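Long-range contacts in Stk_08120 (Sulfolobus tokodaii str. 7, PDB 2EJX), which probably carries fatty acids, as a member of a thermoacidophile-specific family with a Bet v 1-like fold: residues A[9-14]-A[96-101]; A[70-75]-A[85-90]. All coordinates share one frame; numbering follows the deposited sequence.

Contact 1 (A[9-14]-A[96-101]); sequences KEIKTN and LQIILE
K9 and I98 face each other as an antiparallel hydrogen-bonded pair, and I11 and L96 form another, so four backbone bonds join the two segments; V7 and L100 continue the ladder farther along the same strands. K9 N gives to I98 O at 3.0 Å, the most bent of the four with 141° at the hydrogen; I98 N returns a much straighter bond to K9 O. In the I11-L96 pair I11 N reaches L96 O at 2.9 Å, and L96 N donates to I11 O. L96 O also receives a CA-H...O contact from E10, whose CA stands 3.4 Å away and which is itself the non-hydrogen-bonded mate of Q97. On that face E10 runs out extended, and its OE2 is paired in a salt bridge with K91. The side chain of Q97 bends at its second torsion and crosses that of E10 at about a right angle. On the opposite face the apolar I11, L96 and I98 gather, with K9 at the margin. I11 and L96 lie side by side: with chi1 at 60°, L96 CG sits between its own backbone N and carbonyl carbon, and from there CD1 comes 3.8 Å from I11 CB. I11 CD1 meets I98 CD1 at 3.7 Å. Helix 105-137 packs I126 against I11 and L119 against I98, while V20 and F24 of helix 17-24 lie on L96. The K9 ammonium forms a salt bridge with D120. The four bonds thus satisfy the inward-facing N-H and C=O groups of K9, I11, L96 and I98, consistent with a strand seated between a polar surface and a greasy, helix-covered interior.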
loop_
_atom_site.group_PDB
_atom_site.type_symbol
_atom_site.label_atom_id
_atom_site.label_comp_id
_atom_site.label_asym_id
_atom_site.label_seq_id
_atom_site.Cartn_x
_atom_site.Cartn_y
_atom_site.Cartn_z
ATOM N N LYS A 9 -1.856 10.656 0.372
ATOM C CA LYS A 9 -2.277 10.902 -0.992
ATOM C C LYS A 9 -3.757 10.625 -1.071
ATOM O O LYS A 9 -4.209 9.584 -0.627
ATOM C CB LYS A 9 -1.509 9.953 -1.962
ATOM C CG LYS A 9 -1.838 10.222 -3.473
ATOM C CD LYS A 9 -0.997 11.416 -3.963
ATOM C CE LYS A 9 -1.431 11.889 -5.349
ATOM N NZ LYS A 9 -0.618 13.118 -5.653
ATOM N N GLU A 10 -4.508 11.543 -1.689
ATOM C CA GLU A 10 -5.900 11.347 -1.980
ATOM C C GLU A 10 -5.950 10.740 -3.349
ATOM O O GLU A 10 -5.168 11.144 -4.218
ATOM C CB GLU A 10 -6.613 12.711 -2.015
ATOM C CG GLU A 10 -8.053 12.610 -2.412
ATOM C CD GLU A 10 -8.783 13.924 -2.275
ATOM O OE1 GLU A 10 -8.837 14.659 -3.266
ATOM O OE2 GLU A 10 -9.282 14.214 -1.164
ATOM N N ILE A 11 -6.821 9.740 -3.520
ATOM C CA ILE A 11 -7.050 9.125 -4.815
ATOM C C ILE A 11 -8.518 9.219 -5.142
ATOM O O ILE A 11 -9.378 8.827 -4.329
ATOM C CB ILE A 11 -6.612 7.648 -4.797
ATOM C CG1 ILE A 11 -5.104 7.560 -4.497
ATOM C CG2 ILE A 11 -6.993 6.908 -6.163
ATOM C CD1 ILE A 11 -4.478 6.198 -4.724
ATOM N N LYS A 12 -8.798 9.674 -6.366
ATOM C CA LYS A 12 -10.131 9.746 -6.926
ATOM C C LYS A 12 -10.343 8.571 -7.882
ATOM O O LYS A 12 -9.464 8.265 -8.696
ATOM C CB LYS A 12 -10.291 11.071 -7.678
ATOM C CG LYS A 12 -10.194 12.305 -6.757
ATOM C CD LYS A 12 -11.634 12.665 -6.307
ATOM C CE LYS A 12 -11.687 13.742 -5.248
ATOM N NZ LYS A 12 -13.067 13.762 -4.608
ATOM N N THR A 13 -11.501 7.926 -7.795
ATOM C CA THR A 13 -11.786 6.762 -8.633
ATOM C C THR A 13 -13.234 6.724 -9.105
ATOM O O THR A 13 -14.146 7.118 -8.386
ATOM C CB THR A 13 -11.441 5.420 -7.891
ATOM O OG1 THR A 13 -11.780 4.283 -8.701
ATOM C CG2 THR A 13 -12.223 5.302 -6.587
ATOM N N ASN A 14 -13.422 6.304 -10.354
ATOM C CA ASN A 14 -14.725 5.954 -10.890
ATOM C C ASN A 14 -15.017 4.465 -10.828
ATOM O O ASN A 14 -16.039 3.998 -11.360
ATOM C CB ASN A 14 -14.784 6.380 -12.353
ATOM C CG ASN A 14 -14.948 7.863 -12.524
ATOM O OD1 ASN A 14 -15.428 8.560 -11.626
ATOM N ND2 ASN A 14 -14.617 8.347 -13.716
ATOM N N LEU A 96 -10.620 8.003 -1.863
ATOM C CA LEU A 96 -10.001 7.412 -0.721
ATOM C C LEU A 96 -8.752 8.179 -0.321
ATOM O O LEU A 96 -8.272 9.056 -1.060
ATOM C CB LEU A 96 -9.721 5.917 -0.939
ATOM C CG LEU A 96 -8.822 5.415 -2.064
ATOM C CD1 LEU A 96 -7.313 5.452 -1.745
ATOM C CD2 LEU A 96 -9.222 3.999 -2.426
ATOM N N GLN A 97 -8.248 7.857 0.868
ATOM C CA GLN A 97 -6.988 8.430 1.353
ATOM C C GLN A 97 -6.054 7.315 1.743
ATOM O O GLN A 97 -6.478 6.367 2.401
ATOM C CB GLN A 97 -7.272 9.349 2.587
ATOM C CG GLN A 97 -6.114 10.317 2.974
ATOM C CD GLN A 97 -5.863 11.508 2.031
ATOM O OE1 GLN A 97 -4.786 12.118 2.054
ATOM N NE2 GLN A 97 -6.839 11.848 1.232
ATOM N N ILE A 98 -4.779 7.466 1.393
ATOM C CA ILE A 98 -3.706 6.556 1.812
ATOM C C ILE A 98 -2.772 7.365 2.696
ATOM O O ILE A 98 -2.357 8.473 2.307
ATOM C CB ILE A 98 -2.920 5.998 0.595
ATOM C CG1 ILE A 98 -3.911 5.312 -0.376
ATOM C CG2 ILE A 98 -1.766 5.092 1.051
ATOM C CD1 ILE A 98 -3.247 4.643 -1.594
ATOM N N ILE A 99 -2.507 6.830 3.890
ATOM C CA ILE A 99 -1.619 7.492 4.829
ATOM C C ILE A 99 -0.608 6.442 5.287
ATOM O O ILE A 99 -1.004 5.420 5.837
ATOM C CB ILE A 99 -2.360 7.987 6.106
ATOM C CG1 ILE A 99 -3.550 8.882 5.746
ATOM C CG2 ILE A 99 -1.405 8.739 7.021
ATOM C CD1 ILE A 99 -4.903 8.144 5.871
ATOM N N LEU A 100 0.678 6.716 5.093
ATOM C CA LEU A 100 1.754 5.880 5.613
ATOM C C LEU A 100 2.465 6.570 6.779
ATOM O O LEU A 100 3.031 7.676 6.607
ATOM C CB LEU A 100 2.791 5.574 4.531
ATOM C CG LEU A 100 3.924 4.618 4.952
ATOM C CD1 LEU A 100 3.429 3.223 5.371
ATOM C CD2 LEU A 100 4.984 4.501 3.816
ATOM N N GLU A 101 2.440 5.931 7.947
ATOM C CA GLU A 101 3.118 6.489 9.118
ATOM C C GLU A 101 4.215 5.522 9.577
ATOM O O GLU A 101 3.933 4.403 9.994
ATOM C CB GLU A 101 2.118 6.774 10.242
ATOM C CG GLU A 101 1.054 7.807 9.924
ATOM C CD GLU A 101 0.022 7.985 11.041
ATOM O OE1 GLU A 101 0.131 7.279 12.070
ATOM O OE2 GLU A 101 -0.938 8.796 10.853
#

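Contact 2 (A[70-75]-A[85-90]); sequences VDEVRI and ILYIRK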
loop_
_atom_site.group_PDB
_atom_site.type_symbol
_atom_site.label_atom_id
_atom_site.label_comp_id
_atom_site.label_asym_id
_atom_site.label_seq_id
_atom_site.Cartn_x
_atom_site.Cartn_y
_atom_site.Cartn_z
ATOM N N VAL A 70 -14.674 -0.925 9.171
ATOM C CA VAL A 70 -15.654 -0.186 8.421
ATOM C C VAL A 70 -14.879 0.851 7.617
ATOM O O VAL A 70 -14.153 1.683 8.160
ATOM C CB VAL A 70 -16.745 0.417 9.328
ATOM C CG1 VAL A 70 -17.716 1.290 8.538
ATOM C CG2 VAL A 70 -17.499 -0.723 10.015
ATOM N N ASP A 71 -14.990 0.745 6.306
ATOM C CA ASP A 71 -14.447 1.789 5.402
ATOM C C ASP A 71 -12.953 2.055 5.584
ATOM O O ASP A 71 -12.438 3.122 5.227
ATOM C CB ASP A 71 -15.290 3.072 5.477
ATOM C CG ASP A 71 -16.650 2.935 4.767
ATOM O OD1 ASP A 71 -16.823 2.085 3.863
ATOM O OD2 ASP A 71 -17.569 3.697 5.106
ATOM N N GLU A 72 -12.232 1.059 6.090
ATOM C CA GLU A 72 -10.822 1.260 6.385
ATOM C C GLU A 72 -10.042 -0.032 6.252
ATOM O O GLU A 72 -10.572 -1.114 6.523
ATOM C CB GLU A 72 -10.632 1.851 7.796
ATOM C CG GLU A 72 -9.150 2.028 8.148
ATOM C CD GLU A 72 -8.884 2.928 9.347
ATOM O OE1 GLU A 72 -9.685 3.843 9.658
ATOM O OE2 GLU A 72 -7.835 2.714 9.964
ATOM N N VAL A 73 -8.799 0.076 5.785
ATOM C CA VAL A 73 -7.858 -1.042 5.749
ATOM C C VAL A 73 -6.623 -0.537 6.510
ATOM O O VAL A 73 -6.122 0.516 6.208
ATOM C CB VAL A 73 -7.428 -1.384 4.311
ATOM C CG1 VAL A 73 -6.412 -2.503 4.323
ATOM C CG2 VAL A 73 -8.630 -1.796 3.437
ATOM N N ARG A 74 -6.138 -1.305 7.483
ATOM C CA ARG A 74 -5.019 -0.878 8.299
ATOM C C ARG A 74 -3.969 -1.982 8.202
ATOM O O ARG A 74 -4.244 -3.135 8.519
ATOM C CB ARG A 74 -5.536 -0.698 9.735
ATOM C CG ARG A 74 -4.725 0.193 10.603
ATOM C CD ARG A 74 -5.396 0.434 11.975
ATOM N NE ARG A 74 -6.578 1.301 11.832
ATOM C CZ ARG A 74 -7.133 2.007 12.825
ATOM N NH1 ARG A 74 -6.603 1.976 14.047
ATOM N NH2 ARG A 74 -8.206 2.765 12.597
ATOM N N ILE A 75 -2.782 -1.660 7.706
ATOM C CA ILE A 75 -1.710 -2.659 7.542
ATOM C C ILE A 75 -0.612 -2.308 8.542
ATOM O O ILE A 75 0.036 -1.259 8.438
ATOM C CB ILE A 75 -1.160 -2.705 6.102
ATOM C CG1 ILE A 75 -2.314 -2.971 5.117
ATOM C CG2 ILE A 75 -0.081 -3.790 5.954
ATOM C CD1 ILE A 75 -1.922 -3.186 3.649
ATOM N N ILE A 85 2.431 1.886 10.294
ATOM C CA ILE A 85 1.077 1.510 9.836
ATOM C C ILE A 85 0.778 2.184 8.495
ATOM O O ILE A 85 1.045 3.379 8.307
ATOM C CB ILE A 85 -0.028 1.925 10.886
ATOM C CG1 ILE A 85 0.320 1.317 12.257
ATOM C CG2 ILE A 85 -1.362 1.389 10.484
ATOM C CD1 ILE A 85 -0.584 1.690 13.400
ATOM N N LEU A 86 0.214 1.411 7.574
ATOM C CA LEU A 86 -0.338 1.964 6.331
ATOM C C LEU A 86 -1.855 1.929 6.408
ATOM O O LEU A 86 -2.452 0.861 6.599
ATOM C CB LEU A 86 0.150 1.155 5.128
ATOM C CG LEU A 86 -0.302 1.559 3.713
ATOM C CD1 LEU A 86 0.215 2.883 3.403
ATOM C CD2 LEU A 86 0.314 0.558 2.756
ATOM N N TYR A 87 -2.475 3.090 6.245
ATOM C CA TYR A 87 -3.928 3.168 6.227
ATOM C C TYR A 87 -4.451 3.428 4.832
ATOM O O TYR A 87 -3.907 4.253 4.120
ATOM C CB TYR A 87 -4.408 4.342 7.058
ATOM C CG TYR A 87 -3.886 4.349 8.467
ATOM C CD1 TYR A 87 -4.639 3.804 9.495
ATOM C CD2 TYR A 87 -2.627 4.896 8.762
ATOM C CE1 TYR A 87 -4.164 3.808 10.795
ATOM C CE2 TYR A 87 -2.148 4.907 10.068
ATOM C CZ TYR A 87 -2.925 4.351 11.077
ATOM O OH TYR A 87 -2.479 4.342 12.403
ATOM N N ILE A 88 -5.545 2.746 4.488
ATOM C CA ILE A 88 -6.347 3.105 3.323
ATOM C C ILE A 88 -7.803 3.383 3.788
ATOM O O ILE A 88 -8.467 2.494 4.334
ATOM C CB ILE A 88 -6.239 2.046 2.175
ATOM C CG1 ILE A 88 -4.756 1.713 1.842
ATOM C CG2 ILE A 88 -6.958 2.588 0.890
ATOM C CD1 ILE A 88 -4.177 0.436 2.543
ATOM N N ARG A 89 -8.271 4.635 3.633
ATOM C CA ARG A 89 -9.555 5.048 4.193
ATOM C C ARG A 89 -10.484 5.519 3.082
ATOM O O ARG A 89 -10.095 6.350 2.285
ATOM C CB ARG A 89 -9.395 6.160 5.229
ATOM C CG ARG A 89 -8.449 5.822 6.392
ATOM C CD ARG A 89 -8.288 7.050 7.319
ATOM N NE ARG A 89 -7.452 6.724 8.487
ATOM C CZ ARG A 89 -6.596 7.561 9.073
ATOM N NH1 ARG A 89 -6.462 8.816 8.646
ATOM N NH2 ARG A 89 -5.890 7.140 10.117
ATOM N N LYS A 90 -11.685 4.941 3.021
ATOM C CA LYS A 90 -12.698 5.435 2.136
ATOM C C LYS A 90 -13.204 6.773 2.687
ATOM O O LYS A 90 -13.587 6.858 3.850
ATOM C CB LYS A 90 -13.839 4.405 1.997
ATOM C CG LYS A 90 -15.088 4.971 1.307
ATOM C CD LYS A 90 -16.044 3.895 0.949
ATOM C CE LYS A 90 -17.367 4.472 0.517
ATOM N NZ LYS A 90 -18.433 3.426 0.453
HETATM O O HOH W 1 -19.160 3.013 2.944
#
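R74 lies alongside Y87, its guanidinium turned 66° from the ring, with Y87 CE1 over one guanidinium face and R74 NE 3.6 Å from that carbon. Bent at chi3 (-72°), R74 turns back on E72 and grips OE2 side-on with NE and NH2, both at 2.7 Å and from the same face of the carboxylate. That oxygen also sits at the edge of the Y87 ring, 3.4 Å from CD1, while OE1 makes a long salt bridge of 3.8 Å to R89 NE. R89 NH2 lies over one face of the ring and I85 CG2 over the opposite one. An alanine in place of E72 would probably leave the R74 guanidinium without its mate and freer to turn away from the Y87 edge. The two strands form an antiparallel beta hairpin within the curved sheet of the Bet v 1-like fold. Its charged face is the more solvent-exposed; on the other V73, I75, L86 and I88 are buried, V73 CG1 4.1 Å from I88 CD1, under helices 17-24 and 27-34. At the looser, exposed end K90 N donates to D71 O. D71 OD1 lies 4.0 Å from K90 NZ without a direct salt bridge; a water bridges them, donating to OD1 and accepting from NZ.

Overall arrangement
From the N terminus the chain enters strand 7-12 at one edge of the sheet, passes through helices 17-24 and 27-34, and then lays down strands from the far edge, 38-42, back toward its start. Contact 2 closes a short hairpin loop on this return, joining strands 72-79 and 82-92. Contact 1 closes the much longer loop, bringing strand 95-102 against 7-12, so contact 2 lies wholly within its span and the two do not cross. Probable backbone hydrogen bonds from Q97 N to R89 O and from Y87 N to I99 O join the contacts, their centres about 10 Å apart. Helix 105-137 follows and packs across the K9, I11 and I98 face, tying itself to both strands of contact 1.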